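Local coordinates for globin protein (Ramazzottius varieornatus, PDB 5ZIQ), which is a hexacoordinated heme globin of uncertain physiological role that probably binds, and may carry, oxygen, at residues D18-L23 with N101-L106; P65-K70 with E79-A84; N108-G113 with I165-R170. All coordinates share one frame; numbering follows the deposited sequence. Where two conformers were deposited one is given.

Two of the three contacts line the heme pocket of an all-helical globin chain. Contact 1 and contact 3 both use helix 102-115, and their centres are about 15 Å apart: contact 1 ties the N-terminal segment to the helix start, and contact 3 crosses its later turns with helix 148-170. Contact 2 lies on the other side of the chain's centre from contact 1, about 33 Å away between centres, and about 24 Å from contact 3. In contact 2 the A84 side chain is about 5 Å from that of the axial ligand H88; in contact 3 the V112 side chain is about 4 Å from that of the other, H116. Contact 1 is more remote, the L105 side chain lying about 10 Å from the heme.

Contact 1 of 3, residues D18-L23 with N101-L106; sequences DPRFPL and NVDILL
R20, which reaches across to D103, has a chain bent at chi3 (-68°) that brings NE back beside D18, while the D18 carboxylate stands with CG anti to the backbone N (chi1 178°). From there the guanidinium serves two acids. It takes D18 side-on, the NH2 to OD2 bond measuring 2.8 Å, with NE on the syn lone pair of OD1. D103 is gripped end-on: NH1 goes on to OD1 at 2.8 Å in an almost straight bond (174°), and NH2 to OD2. Both D103 oxygens are met from above the carboxylate plane. Since D103 was modelled in two conformers, this second grip holds for one of them and its permanence is doubtful. D18 OD1 also accepts R20 N at 3.0 Å, an Asx turn that fixes the carboxylate to its own backbone. V102 CG1 lies over one face of the R20 guanidinium, 3.8 Å from its plane and over its centre, and V102 CG2 touches F21 CB at 3.9 Å. The F21 ring presents its edge to L105 CD2. A water accepts from V102 N at 2.9 Å and also contacts D18 OD2, so the loop before helix 25-38 is pinned to the first turn of helix 102-115. In the conformer described, D18 OD2 and D103 OD2 are 5.2 Å apart; the arginine between them would probably offset their repulsion and lower the pKa of both.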
loop_
_atom_site.group_PDB
_atom_site.type_symbol
_atom_site.label_atom_id
_atom_site.label_comp_id
_atom_site.label_asym_id
_atom_site.label_seq_id
_atom_site.Cartn_x
_atom_site.Cartn_y
_atom_site.Cartn_z
ATOM N N ASP A 18 13.152 -17.690 3.432
ATOM C CA ASP A 18 14.103 -17.181 2.438
ATOM C C ASP A 18 14.711 -15.894 3.005
ATOM O O ASP A 18 13.970 -14.927 3.252
ATOM C CB ASP A 18 13.348 -16.934 1.118
ATOM C CG ASP A 18 14.221 -16.356 -0.018
ATOM O OD1 ASP A 18 15.328 -15.809 0.200
ATOM O OD2 ASP A 18 13.766 -16.450 -1.184
ATOM N N PRO A 19 16.045 -15.858 3.226
ATOM C CA PRO A 19 16.671 -14.692 3.878
ATOM C C PRO A 19 16.597 -13.392 3.081
ATOM O O PRO A 19 16.918 -12.336 3.631
ATOM C CB PRO A 19 18.136 -15.117 4.071
ATOM C CG PRO A 19 18.359 -16.186 3.060
ATOM C CD PRO A 19 17.043 -16.880 2.854
ATOM N N ARG A 20 16.171 -13.444 1.812
ATOM C CA ARG A 20 15.917 -12.216 1.046
ATOM C C ARG A 20 14.684 -11.468 1.571
ATOM O O ARG A 20 14.567 -10.263 1.385
ATOM C CB ARG A 20 15.726 -12.529 -0.441
ATOM C CG ARG A 20 17.008 -13.000 -1.129
ATOM C CD ARG A 20 16.761 -13.314 -2.588
ATOM N NE ARG A 20 15.909 -14.490 -2.695
ATOM C CZ ARG A 20 15.324 -14.883 -3.821
ATOM N NH1 ARG A 20 15.489 -14.186 -4.930
ATOM N NH2 ARG A 20 14.575 -15.968 -3.825
ATOM N N PHE A 21 13.773 -12.202 2.207
ATOM C CA PHE A 21 12.563 -11.639 2.793
ATOM C C PHE A 21 12.954 -11.084 4.168
ATOM O O PHE A 21 13.687 -11.731 4.881
ATOM C CB PHE A 21 11.496 -12.730 2.915
ATOM C CG PHE A 21 10.135 -12.196 3.262
ATOM C CD1 PHE A 21 9.408 -11.486 2.318
ATOM C CD2 PHE A 21 9.618 -12.351 4.534
ATOM C CE1 PHE A 21 8.146 -10.961 2.635
ATOM C CE2 PHE A 21 8.363 -11.819 4.870
ATOM C CZ PHE A 21 7.630 -11.143 3.908
ATOM N N PRO A 22 12.479 -9.868 4.523
ATOM C CA PRO A 22 13.036 -9.237 5.736
ATOM C C PRO A 22 12.641 -9.913 7.043
ATOM O O PRO A 22 13.407 -9.911 7.992
ATOM C CB PRO A 22 12.484 -7.803 5.661
ATOM C CG PRO A 22 11.250 -7.902 4.792
ATOM C CD PRO A 22 11.607 -8.936 3.770
ATOM N N LEU A 23 11.418 -10.438 7.123
ATOM C CA LEU A 23 10.903 -10.919 8.413
ATOM C C LEU A 23 11.377 -12.312 8.771
ATOM O O LEU A 23 11.470 -13.181 7.893
ATOM C CB LEU A 23 9.359 -10.900 8.414
ATOM C CG LEU A 23 8.720 -9.545 8.087
ATOM C CD1 LEU A 23 7.194 -9.733 8.048
ATOM C CD2 LEU A 23 9.139 -8.484 9.107
ATOM N N ASN A 101 7.410 -16.548 -1.963
ATOM C CA ASN A 101 8.005 -16.571 -3.301
ATOM C C ASN A 101 8.623 -15.206 -3.584
ATOM O O ASN A 101 8.053 -14.378 -4.300
ATOM C CB ASN A 101 6.936 -16.955 -4.339
ATOM C CG ASN A 101 7.509 -17.243 -5.723
ATOM O OD1 ASN A 101 8.603 -16.780 -6.115
ATOM N ND2 ASN A 101 6.741 -18.013 -6.492
ATOM N N VAL A 102 9.808 -14.981 -3.011
ATOM C CA VAL A 102 10.473 -13.697 -3.129
ATOM C C VAL A 102 10.701 -13.320 -4.589
ATOM O O VAL A 102 10.635 -12.142 -4.933
ATOM C CB VAL A 102 11.777 -13.683 -2.326
ATOM C CG1 VAL A 102 12.583 -12.419 -2.602
ATOM C CG2 VAL A 102 11.464 -13.805 -0.840
ATOM N N ASP A 103 11.035 -14.281 -5.449
ATOM C CA ASP A 103 11.361 -13.888 -6.826
ATOM C C ASP A 103 10.199 -13.195 -7.521
ATOM O O ASP A 103 10.351 -12.155 -8.157
ATOM C CB ASP A 103 11.875 -15.084 -7.609
ATOM C CG ASP A 103 13.187 -15.556 -7.050
ATOM O OD1 ASP A 103 14.177 -14.860 -7.259
ATOM O OD2 ASP A 103 13.213 -16.549 -6.321
ATOM N N ILE A 104 9.005 -13.764 -7.320
ATOM C CA ILE A 104 7.731 -13.235 -7.847
ATOM C C ILE A 104 7.332 -11.911 -7.182
ATOM O O ILE A 104 6.936 -10.965 -7.856
ATOM C CB ILE A 104 6.591 -14.265 -7.675
ATOM C CG1 ILE A 104 6.739 -15.417 -8.675
ATOM C CG2 ILE A 104 5.232 -13.607 -7.845
ATOM C CD1 ILE A 104 5.543 -16.351 -8.682
ATOM N N LEU A 105 7.488 -11.856 -5.861
ATOM C CA LEU A 105 7.263 -10.653 -5.044
ATOM C C LEU A 105 8.103 -9.497 -5.587
ATOM O O LEU A 105 7.593 -8.386 -5.808
ATOM C CB LEU A 105 7.616 -10.991 -3.591
ATOM C CG LEU A 105 7.629 -9.954 -2.485
ATOM C CD1 LEU A 105 6.266 -9.337 -2.343
ATOM C CD2 LEU A 105 7.977 -10.702 -1.217
ATOM N N LEU A 106 9.372 -9.785 -5.904
ATOM C CA LEU A 106 10.243 -8.745 -6.467
ATOM C C LEU A 106 9.803 -8.271 -7.853
ATOM O O LEU A 106 9.780 -7.079 -8.115
ATOM C CB LEU A 106 11.704 -9.208 -6.489
ATOM C CG LEU A 106 12.365 -9.447 -5.121
ATOM C CD1 LEU A 106 13.705 -10.138 -5.328
ATOM C CD2 LEU A 106 12.529 -8.164 -4.318
HETATM O O HOH W 1 11.299 -17.243 -1.911
#

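Contact 2 of 3, residues P65-K70 with E79-A84; sequences PKFKAK and ESFEEA. With SO4 (sulfate ion), chain H.
While F67 meets S80, F81 and A84 through its ring, the type II turn that F67 opens and K70 closes holds an anion: A69 N donates to O4 of a sulfate at 2.7 Å (N-H...O angle 146°). The sulfate probably comes from the crystallisation liquor, and K61 NZ also binds it. In the globin fold this loop follows helix 42-56 and packs on the start of helix 79-97, by chain order the E helix, which carries the axial ligand H88. The contact is mostly apolar, with no hydrogen bond across it; K66 CD lies alongside S80 OG at 3.6 Å. In F81 CG is anti to the backbone N (chi1 -170°), and from there CD1 leads the ring edge onto the F67 face in a T-shaped pair, centroids 5.2 Å apart and planes at 74°. CD1 sits 3.6 Å above the F67 plane, offset toward the rim. F64 lies nearly parallel to F67, and F54 and L75 also touch it. An alanine at F67 would remove the ring and would probably open a gap against F81 and A84, leaving the F81 edge without the aromatic face it meets. A84 also touches the heme, and its O accepts from H88 ND1, linking this packing to the axial ligand. At the F67 edge, S80 C lies 3.8 Å from CE1, and A84 CB, in the ring plane, is 3.6 Å from CZ.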
loop_
_atom_site.group_PDB
_atom_site.type_symbol
_atom_site.label_atom_id
_atom_site.label_comp_id
_atom_site.label_asym_id
_atom_site.label_seq_id
_atom_site.Cartn_x
_atom_site.Cartn_y
_atom_site.Cartn_z
ATOM N N PRO A 65 -6.525 13.496 -12.109
ATOM C CA PRO A 65 -7.454 14.525 -12.620
ATOM C C PRO A 65 -8.944 14.120 -12.597
ATOM O O PRO A 65 -9.814 14.995 -12.505
ATOM C CB PRO A 65 -6.978 14.753 -14.063
ATOM C CG PRO A 65 -5.584 14.227 -14.111
ATOM C CD PRO A 65 -5.556 13.082 -13.144
ATOM N N LYS A 66 -9.226 12.817 -12.642
ATOM C CA LYS A 66 -10.607 12.301 -12.595
ATOM C C LYS A 66 -11.354 12.598 -11.284
ATOM O O LYS A 66 -12.590 12.464 -11.227
ATOM C CB LYS A 66 -10.636 10.795 -12.894
ATOM C CG LYS A 66 -10.358 10.442 -14.347
ATOM C CD LYS A 66 -10.151 8.943 -14.528
ATOM C CE LYS A 66 -9.488 8.625 -15.865
ATOM N NZ LYS A 66 -9.167 7.174 -16.036
ATOM N N PHE A 67 -10.610 13.009 -10.251
ATOM C CA PHE A 67 -11.181 13.255 -8.911
ATOM C C PHE A 67 -11.429 14.733 -8.607
ATOM O O PHE A 67 -11.984 15.053 -7.554
ATOM C CB PHE A 67 -10.301 12.645 -7.779
ATOM C CG PHE A 67 -9.919 11.197 -7.978
ATOM C CD1 PHE A 67 -10.634 10.363 -8.848
ATOM C CD2 PHE A 67 -8.849 10.655 -7.253
ATOM C CE1 PHE A 67 -10.262 9.035 -9.026
ATOM C CE2 PHE A 67 -8.488 9.319 -7.415
ATOM C CZ PHE A 67 -9.190 8.523 -8.313
ATOM N N LYS A 68 -11.022 15.623 -9.514
ATOM C CA LYS A 68 -11.073 17.071 -9.270
ATOM C C LYS A 68 -12.463 17.539 -8.849
ATOM O O LYS A 68 -13.472 17.120 -9.428
ATOM C CB LYS A 68 -10.569 17.868 -10.480
ATOM C CG LYS A 68 -9.915 19.186 -10.081
ATOM C CD LYS A 68 -8.952 19.698 -11.138
ATOM C CE LYS A 68 -7.751 20.408 -10.518
ATOM N NZ LYS A 68 -8.091 21.497 -9.552
ATOM N N ALA A 69 -12.483 18.367 -7.803
ATOM C CA ALA A 69 -13.703 18.963 -7.208
ATOM C C ALA A 69 -14.726 17.973 -6.623
ATOM O O ALA A 69 -15.851 18.371 -6.303
ATOM C CB ALA A 69 -14.363 19.963 -8.168
ATOM N N LYS A 70 -14.334 16.705 -6.461
ATOM C CA LYS A 70 -15.201 15.694 -5.843
ATOM C C LYS A 70 -14.864 15.505 -4.361
ATOM O O LYS A 70 -13.688 15.365 -3.990
ATOM C CB LYS A 70 -15.118 14.358 -6.589
ATOM C CG LYS A 70 -15.653 14.399 -8.010
ATOM C CD LYS A 70 -15.438 13.061 -8.694
ATOM C CE LYS A 70 -15.921 13.080 -10.135
ATOM N NZ LYS A 70 -17.399 12.916 -10.237
ATOM N N GLU A 79 -16.785 5.269 -9.861
ATOM C CA GLU A 79 -16.118 4.160 -10.534
ATOM C C GLU A 79 -14.611 4.357 -10.695
ATOM O O GLU A 79 -13.840 3.419 -10.453
ATOM C CB GLU A 79 -16.766 3.896 -11.898
ATOM C CG GLU A 79 -16.204 2.685 -12.614
ATOM C CD GLU A 79 -16.939 2.302 -13.889
ATOM O OE1 GLU A 79 -17.911 2.978 -14.282
ATOM O OE2 GLU A 79 -16.507 1.315 -14.522
ATOM N N SER A 80 -14.200 5.555 -11.095
ATOM C CA SER A 80 -12.770 5.822 -11.267
ATOM C C SER A 80 -12.023 5.758 -9.942
ATOM O O SER A 80 -10.904 5.255 -9.875
ATOM C CB SER A 80 -12.547 7.152 -11.987
ATOM O OG SER A 80 -12.997 7.041 -13.329
ATOM N N PHE A 81 -12.653 6.263 -8.886
ATOM C CA PHE A 81 -12.078 6.165 -7.549
ATOM C C PHE A 81 -11.954 4.721 -7.048
ATOM O O PHE A 81 -10.907 4.358 -6.489
ATOM C CB PHE A 81 -12.818 7.048 -6.551
ATOM C CG PHE A 81 -12.114 7.165 -5.234
ATOM C CD1 PHE A 81 -10.923 7.899 -5.124
ATOM C CD2 PHE A 81 -12.608 6.514 -4.116
ATOM C CE1 PHE A 81 -10.263 8.005 -3.900
ATOM C CE2 PHE A 81 -11.961 6.620 -2.886
ATOM C CZ PHE A 81 -10.783 7.354 -2.777
ATOM N N GLU A 82 -12.991 3.911 -7.284
ATOM C CA GLU A 82 -12.964 2.470 -6.977
ATOM C C GLU A 82 -11.764 1.813 -7.687
ATOM O O GLU A 82 -11.023 1.047 -7.058
ATOM C CB GLU A 82 -14.274 1.783 -7.398
ATOM C CG GLU A 82 -15.527 2.133 -6.591
ATOM C CD GLU A 82 -16.848 1.953 -7.368
ATOM O OE1 GLU A 82 -16.902 1.353 -8.464
ATOM O OE2 GLU A 82 -17.874 2.456 -6.897
ATOM N N GLU A 83 -11.527 2.183 -8.962
ATOM C CA GLU A 83 -10.407 1.597 -9.720
ATOM C C GLU A 83 -9.076 2.000 -9.101
ATOM O O GLU A 83 -8.202 1.153 -8.923
ATOM C CB GLU A 83 -10.475 1.957 -11.213
ATOM C CG GLU A 83 -11.644 1.264 -11.908
ATOM C CD GLU A 83 -12.093 1.927 -13.206
ATOM O OE1 GLU A 83 -12.937 1.323 -13.897
ATOM O OE2 GLU A 83 -11.653 3.052 -13.534
ATOM N N ALA A 84 -8.931 3.287 -8.763
ATOM C CA ALA A 84 -7.678 3.780 -8.188
ATOM C C ALA A 84 -7.424 3.200 -6.794
ATOM O O ALA A 84 -6.294 2.845 -6.455
ATOM C CB ALA A 84 -7.672 5.305 -8.158
HETATM S S SO4 H . -10.213 19.947 -5.833
HETATM O O1 SO4 H . -10.635 20.487 -4.523
HETATM O O2 SO4 H . -8.757 20.130 -5.992
HETATM O O3 SO4 H . -10.912 20.668 -6.917
HETATM O O4 SO4 H . -10.550 18.512 -5.906
#

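Contact 3 of 3, residues N108-G113 with I165-R170; sequences NLKRVG and IREGFR. With HEM (protoporphyrin IX containing Fe), chain E; SO4 (sulfate ion), chain G.
The F169 ring turns an edge to G113, whose O lies near the ring plane, 3.4 Å from CD1. The R111 guanidinium takes no part in the crossing; at its edge it meets a sulfate, NE and NH2 both donating to O1, and the ion probably comes from the crystallisation liquor. What joins the two segments is a close glycine-mediated helix crossing in the globin fold, between helices that by chain order correspond to F and H. The axes of the short segments approach to 6.2 Å and cross at -54°, and the glycines G113 and G168 lie where the backbones meet. G168 CA comes 3.3 Å from K110 O, and G113 CA comes 3.2 Å from I165 O. Both are CA-H...O contacts, as is I165 CA toward L109 O; these three are fairly straight, and a fourth, F169 CA toward G113 O, is more bent. No conventional hydrogen bond crosses the interface. A CB on G113 would point toward I165 O and clash with it, and one on G168 would do the same with K110 O, so the approach rests on the absence of side chains at both sites. At one side of the crossing the extended chain of K110 runs toward E167, but the salt bridge is long, NZ to OE2 measuring 3.9 Å, and K110 has a second deposited conformer, so little weight rests on it. The inner side is apolar. I165 holds CG1 anti to the carbonyl carbon (chi1 -67°), which sets it against L109 CD2 at 4.0 Å, and I165 CG2 reaches V112 CG1. V112 O accepts from ND1 of H116, tying this helix to an axial heme ligand. The heme packs against this side: V112 CG1 is 3.7 Å from its CHD, and I165 CD1 3.5 Å from its CBC.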
loop_
_atom_site.group_PDB
_atom_site.type_symbol
_atom_site.label_atom_id
_atom_site.label_comp_id
_atom_site.label_asym_id
_atom_site.label_seq_id
_atom_site.Cartn_x
_atom_site.Cartn_y
_atom_site.Cartn_z
ATOM N N ASN A 108 6.776 -8.303 -9.003
ATOM C CA ASN A 108 5.522 -7.560 -8.865
ATOM C C ASN A 108 5.750 -6.165 -8.317
ATOM O O ASN A 108 5.188 -5.195 -8.842
ATOM C CB ASN A 108 4.539 -8.336 -7.991
ATOM C CG ASN A 108 4.007 -9.579 -8.672
ATOM O OD1 ASN A 108 3.988 -9.668 -9.902
ATOM N ND2 ASN A 108 3.582 -10.553 -7.874
ATOM N N LEU A 109 6.595 -6.046 -7.284
ATOM C CA LEU A 109 6.847 -4.730 -6.696
ATOM C C LEU A 109 7.638 -3.820 -7.624
ATOM O O LEU A 109 7.341 -2.623 -7.725
ATOM C CB LEU A 109 7.508 -4.853 -5.329
ATOM C CG LEU A 109 6.633 -5.511 -4.251
ATOM C CD1 LEU A 109 7.528 -5.839 -3.066
ATOM C CD2 LEU A 109 5.453 -4.611 -3.852
ATOM N N LYS A 110 8.640 -4.360 -8.324
ATOM C CA LYS A 110 9.382 -3.508 -9.262
ATOM C C LYS A 110 8.483 -3.034 -10.404
ATOM O O LYS A 110 8.599 -1.888 -10.831
ATOM C CB LYS A 110 10.641 -4.215 -9.795
ATOM C CG LYS A 110 11.684 -4.453 -8.710
ATOM C CD LYS A 110 12.845 -5.301 -9.194
ATOM C CE LYS A 110 13.634 -5.833 -8.011
ATOM N NZ LYS A 110 14.812 -6.630 -8.450
ATOM N N ARG A 111 7.545 -3.875 -10.857
ATOM C CA ARG A 111 6.577 -3.429 -11.866
ATOM C C ARG A 111 5.754 -2.207 -11.395
ATOM O O ARG A 111 5.590 -1.245 -12.151
ATOM C CB ARG A 111 5.645 -4.562 -12.273
ATOM C CG ARG A 111 4.538 -4.109 -13.229
ATOM C CD ARG A 111 3.789 -5.247 -13.863
ATOM N NE ARG A 111 4.620 -5.874 -14.876
ATOM C CZ ARG A 111 5.087 -7.117 -14.829
ATOM N NH1 ARG A 111 4.812 -7.914 -13.802
ATOM N NH2 ARG A 111 5.848 -7.557 -15.824
ATOM N N VAL A 112 5.288 -2.230 -10.142
ATOM C CA VAL A 112 4.513 -1.104 -9.586
ATOM C C VAL A 112 5.342 0.171 -9.714
ATOM O O VAL A 112 4.844 1.202 -10.165
ATOM C CB VAL A 112 4.174 -1.346 -8.100
ATOM C CG1 VAL A 112 3.576 -0.103 -7.456
ATOM C CG2 VAL A 112 3.214 -2.519 -7.950
ATOM N N GLY A 113 6.618 0.096 -9.335
ATOM C CA GLY A 113 7.487 1.276 -9.438
ATOM C C GLY A 113 7.639 1.760 -10.868
ATOM O O GLY A 113 7.516 2.965 -11.124
ATOM N N ILE A 165 9.683 -1.134 -4.695
ATOM C CA ILE A 165 8.923 -0.290 -5.621
ATOM C C ILE A 165 9.837 0.814 -6.161
ATOM O O ILE A 165 9.873 1.033 -7.361
ATOM C CB ILE A 165 7.645 0.280 -4.952
ATOM C CG1 ILE A 165 6.672 -0.874 -4.672
ATOM C CG2 ILE A 165 6.974 1.310 -5.862
ATOM C CD1 ILE A 165 5.498 -0.515 -3.769
ATOM N N ARG A 166 10.612 1.452 -5.285
ATOM C CA ARG A 166 11.539 2.499 -5.715
ATOM C C ARG A 166 12.601 1.992 -6.692
ATOM O O ARG A 166 12.924 2.692 -7.656
ATOM C CB ARG A 166 12.177 3.147 -4.499
ATOM C CG ARG A 166 11.216 4.038 -3.733
ATOM C CD ARG A 166 11.930 4.665 -2.551
ATOM N NE ARG A 166 13.110 5.383 -3.013
ATOM C CZ ARG A 166 13.989 5.985 -2.220
ATOM N NH1 ARG A 166 13.835 5.960 -0.897
ATOM N NH2 ARG A 166 15.028 6.610 -2.753
ATOM N N GLU A 167 13.107 0.773 -6.459
ATOM C CA GLU A 167 14.060 0.118 -7.385
ATOM C C GLU A 167 13.471 -0.004 -8.780
ATOM O O GLU A 167 14.139 0.291 -9.771
ATOM C CB GLU A 167 14.450 -1.274 -6.896
ATOM C CG GLU A 167 15.454 -1.302 -5.759
ATOM C CD GLU A 167 15.790 -2.715 -5.301
ATOM O OE1 GLU A 167 16.496 -2.844 -4.282
ATOM O OE2 GLU A 167 15.376 -3.698 -5.957
ATOM N N GLY A 168 12.205 -0.416 -8.855
ATOM C CA GLY A 168 11.519 -0.529 -10.126
ATOM C C GLY A 168 11.373 0.812 -10.808
ATOM O O GLY A 168 11.557 0.905 -12.007
ATOM N N PHE A 169 11.034 1.850 -10.042
ATOM C CA PHE A 169 10.941 3.202 -10.580
ATOM C C PHE A 169 12.263 3.681 -11.181
ATOM O O PHE A 169 12.256 4.355 -12.213
ATOM C CB PHE A 169 10.454 4.168 -9.502
ATOM C CG PHE A 169 10.212 5.575 -9.996
ATOM C CD1 PHE A 169 8.982 5.939 -10.545
ATOM C CD2 PHE A 169 11.214 6.542 -9.891
ATOM C CE1 PHE A 169 8.748 7.250 -10.965
ATOM C CE2 PHE A 169 10.989 7.845 -10.318
ATOM C CZ PHE A 169 9.761 8.196 -10.861
ATOM N N ARG A 170 13.375 3.328 -10.538
ATOM C CA ARG A 170 14.716 3.812 -10.930
ATOM C C ARG A 170 15.373 3.005 -12.047
ATOM O O ARG A 170 16.450 3.382 -12.544
ATOM C CB ARG A 170 15.639 3.905 -9.704
ATOM C CG ARG A 170 15.250 5.012 -8.738
ATOM C CD ARG A 170 16.462 5.640 -8.062
ATOM N NE ARG A 170 17.069 4.786 -7.041
ATOM C CZ ARG A 170 18.139 5.117 -6.313
ATOM N NH1 ARG A 170 18.738 6.295 -6.472
ATOM N NH2 ARG A 170 18.615 4.262 -5.418
HETATM C CHA HEM E . -1.007 4.007 -10.831
HETATM C CHB HEM E . -0.617 7.860 -7.945
HETATM C CHC HEM E . 2.114 5.107 -4.944
HETATM C CHD HEM E . 0.105 1.216 -7.026
HETATM C C1A HEM E . -1.076 5.293 -10.354
HETATM C C2A HEM E . -1.555 6.407 -11.086
HETATM C C3A HEM E . -1.447 7.498 -10.277
HETATM C C4A HEM E . -0.911 7.069 -9.039
HETATM C CMA HEM E . -1.852 8.906 -10.625
HETATM C CAA HEM E . -2.084 6.369 -12.503
HETATM C CBA HEM E . -3.555 6.800 -12.561
HETATM C CGA HEM E . -4.430 5.767 -11.906
HETATM O O1A HEM E . -4.292 4.557 -12.194
HETATM O O2A HEM E . -5.291 6.111 -11.072
HETATM C C1B HEM E . 0.222 7.453 -6.890
HETATM C C2B HEM E . 0.752 8.331 -5.913
HETATM C C3B HEM E . 1.523 7.589 -5.063
HETATM C C4B HEM E . 1.446 6.189 -5.535
HETATM C CMB HEM E . 0.517 9.823 -5.849
HETATM C CAB HEM E . 2.279 8.063 -3.894
HETATM C CBB HEM E . 1.702 8.903 -3.036
HETATM C C1C HEM E . 1.740 3.790 -5.172
HETATM C C2C HEM E . 1.983 2.692 -4.343
HETATM C C3C HEM E . 1.382 1.586 -4.937
HETATM C C4C HEM E . 0.775 2.019 -6.139
HETATM C CMC HEM E . 2.751 2.711 -3.048
HETATM C CAC HEM E . 1.335 0.193 -4.458
HETATM C CBC HEM E . 2.042 -0.224 -3.427
HETATM C C1D HEM E . -0.299 1.701 -8.268
HETATM C C2D HEM E . -0.767 0.783 -9.322
HETATM C C3D HEM E . -1.076 1.557 -10.380
HETATM C C4D HEM E . -0.789 2.944 -9.970
HETATM C CMD HEM E . -0.869 -0.723 -9.216
HETATM C CAD HEM E . -1.605 1.087 -11.722
HETATM C CBD HEM E . -0.446 1.071 -12.710
HETATM C CGD HEM E . -0.893 0.615 -14.077
HETATM O O1D HEM E . -1.990 0.031 -14.204
HETATM O O2D HEM E . -0.167 0.819 -15.081
HETATM N NA HEM E . -0.652 5.718 -9.119
HETATM N NB HEM E . 0.678 6.228 -6.626
HETATM N NC HEM E . 1.023 3.355 -6.254
HETATM N ND HEM E . -0.332 2.981 -8.699
HETATM FE FE HEM E . 0.164 4.542 -7.718
HETATM S S SO4 G . 5.926 -3.965 -17.833
HETATM O O1 SO4 G . 6.632 -5.062 -17.134
HETATM O O2 SO4 G . 5.747 -2.815 -16.917
HETATM O O3 SO4 G . 6.732 -3.538 -19.003
HETATM O O4 SO4 G . 4.592 -4.439 -18.279
#